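Putative GAF sensor protein (PDB 5HL6) probably reduces free L-methionine-(R)-S-oxide to methionine, as a GAF-domain member of the free Met sulfoxide reductase family. Local coordinates at residues D57-A62 with A148-E153. Sequence-based numbering, arbitrary orientation.
Sequences DRLNWA and ARFDDE. With EDO (1,2-ethanediol), chain C.
The guanidinium planes of R58 and R149 lie almost parallel, 11° apart, but are slipped: it is CD of R149 that rests over one face of R58, toward its rim, 3.4 Å from R58 NH2, while R58 NH2 sits over a face of the R149 group. D57 OD1 lies in plane at the edge of the R58 guanidinium. The F150 ring has CG of R149 over the centre of one face, and at its edge CD2 of L59 meets CZ of F150 at 3.7 Å. At the in-plane edge of R149 is the carbonyl O of D57, which R149 grips side-on, NE and NH2 both donating to that one oxygen at 3.0 Å. NH2 lies in the carbonyl plane on a lone pair; NE approaches from above that plane. D57 OD1, 3.5 Å from R149 NH2, stands well out of the R149 guanidinium plane and acts there by charge alone, and OD2 forms a salt bridge with R58 NE, so the carboxylate probably eases the closeness of two like charges. In this GAF domain the contact joins the loop leading from helix 41-55 into strand 61-67 to the loop between strand 136-144 and helix 152-176, where D151 is the N-cap. R149 has CG anti to the backbone N (chi1 159°) and a bend at chi2. A water accepts weakly from R58 NH2 and donates to R149 O; 1,2-ethanediol O1 accepts from L59 N.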
# COMPACT_ATOMS: atom_id res chain seq x y z
N ASP B 57 -12.40 11.48 4.72
CA ASP B 57 -13.00 11.75 3.42
C ASP B 57 -12.17 12.78 2.66
O ASP B 57 -11.27 13.42 3.20
CB ASP B 57 -14.45 12.23 3.58
CG ASP B 57 -14.56 13.67 4.04
OD1 ASP B 57 -13.64 14.17 4.73
OD2 ASP B 57 -15.58 14.32 3.72
N ARG B 58 -12.46 12.90 1.36
CA ARG B 58 -11.85 13.92 0.50
C ARG B 58 -10.33 13.81 0.47
O ARG B 58 -9.61 14.80 0.60
CB ARG B 58 -12.29 15.32 0.94
CG ARG B 58 -13.78 15.56 0.87
CD ARG B 58 -14.13 16.95 1.39
NE ARG B 58 -13.77 17.12 2.80
CZ ARG B 58 -13.58 18.30 3.39
NH1 ARG B 58 -13.71 19.42 2.69
NH2 ARG B 58 -13.25 18.36 4.67
N LEU B 59 -9.83 12.58 0.31
CA LEU B 59 -8.40 12.30 0.16
C LEU B 59 -8.13 11.67 -1.20
O LEU B 59 -8.98 10.95 -1.75
CB LEU B 59 -7.88 11.37 1.25
CG LEU B 59 -7.99 11.82 2.71
CD1 LEU B 59 -7.26 10.83 3.60
CD2 LEU B 59 -7.41 13.22 2.86
N ASN B 60 -6.95 11.94 -1.76
CA ASN B 60 -6.54 11.28 -2.99
C ASN B 60 -5.17 10.61 -2.90
O ASN B 60 -4.76 9.94 -3.85
CB ASN B 60 -6.56 12.26 -4.17
CG ASN B 60 -5.49 13.33 -4.08
OD1 ASN B 60 -5.41 14.05 -3.09
ND2 ASN B 60 -4.67 13.44 -5.11
N TRP B 61 -4.46 10.74 -1.78
CA TRP B 61 -3.19 10.06 -1.59
C TRP B 61 -2.89 10.02 -0.11
O TRP B 61 -3.19 10.98 0.60
CB TRP B 61 -2.05 10.77 -2.33
CG TRP B 61 -0.94 9.86 -2.81
CD1 TRP B 61 -0.88 9.21 -4.01
CD2 TRP B 61 0.27 9.52 -2.11
NE1 TRP B 61 0.29 8.49 -4.10
CE2 TRP B 61 1.01 8.66 -2.95
CE3 TRP B 61 0.80 9.86 -0.85
CZ2 TRP B 61 2.26 8.16 -2.59
CZ3 TRP B 61 2.04 9.34 -0.48
CH2 TRP B 61 2.75 8.49 -1.35
N ALA B 62 -2.30 8.92 0.35
CA ALA B 62 -1.85 8.83 1.74
C ALA B 62 -0.84 7.70 1.85
O ALA B 62 -1.16 6.55 1.54
CB ALA B 62 -3.04 8.61 2.68
N ALA B 148 -7.47 23.62 0.71
CA ALA B 148 -7.51 23.86 2.16
C ALA B 148 -8.29 22.77 2.90
O ALA B 148 -9.08 23.05 3.81
CB ALA B 148 -8.09 25.24 2.46
N ARG B 149 -8.07 21.51 2.51
CA ARG B 149 -8.72 20.41 3.22
C ARG B 149 -8.16 20.23 4.63
O ARG B 149 -8.88 19.76 5.52
CB ARG B 149 -8.56 19.12 2.40
CG ARG B 149 -8.71 17.81 3.18
CD ARG B 149 -10.17 17.47 3.45
NE ARG B 149 -10.33 16.15 4.06
CZ ARG B 149 -10.22 15.91 5.36
NH1 ARG B 149 -9.92 16.89 6.20
NH2 ARG B 149 -10.40 14.67 5.83
N PHE B 150 -6.91 20.62 4.86
CA PHE B 150 -6.23 20.38 6.13
C PHE B 150 -6.00 21.69 6.87
O PHE B 150 -5.41 22.63 6.33
CB PHE B 150 -4.90 19.66 5.92
CG PHE B 150 -5.01 18.41 5.08
CD1 PHE B 150 -5.60 17.27 5.59
CD2 PHE B 150 -4.53 18.39 3.78
CE1 PHE B 150 -5.72 16.13 4.82
CE2 PHE B 150 -4.65 17.25 3.00
CZ PHE B 150 -5.24 16.12 3.52
N ASP B 151 -6.47 21.76 8.12
CA ASP B 151 -6.25 22.89 9.00
C ASP B 151 -5.37 22.44 10.17
O ASP B 151 -4.85 21.32 10.19
CB ASP B 151 -7.58 23.48 9.47
CG ASP B 151 -8.48 22.46 10.18
OD1 ASP B 151 -7.96 21.56 10.88
OD2 ASP B 151 -9.71 22.56 10.03
N ASP B 152 -5.23 23.32 11.17
CA ASP B 152 -4.35 23.00 12.28
C ASP B 152 -4.85 21.82 13.11
O ASP B 152 -4.04 21.16 13.77
CB ASP B 152 -4.15 24.22 13.18
CG ASP B 152 -2.91 24.09 14.03
OD1 ASP B 152 -1.83 23.81 13.47
OD2 ASP B 152 -3.03 24.24 15.27
N GLU B 153 -6.16 21.55 13.09
CA GLU B 153 -6.67 20.35 13.75
C GLU B 153 -6.23 19.09 13.02
O GLU B 153 -5.90 18.08 13.65
CB GLU B 153 -8.19 20.41 13.85
CG GLU B 153 -8.73 21.33 14.92
CD GLU B 153 -10.24 21.25 15.04
OE1 GLU B 153 -10.93 21.67 14.08
OE2 GLU B 153 -10.73 20.75 16.07
C1 EDO C . -10.37 8.56 0.27
O1 EDO C . -10.98 9.75 0.78
C2 EDO C . -11.28 7.36 0.51
O2 EDO C . -11.60 7.29 1.90
O HOH W 1 -11.61 19.75 6.75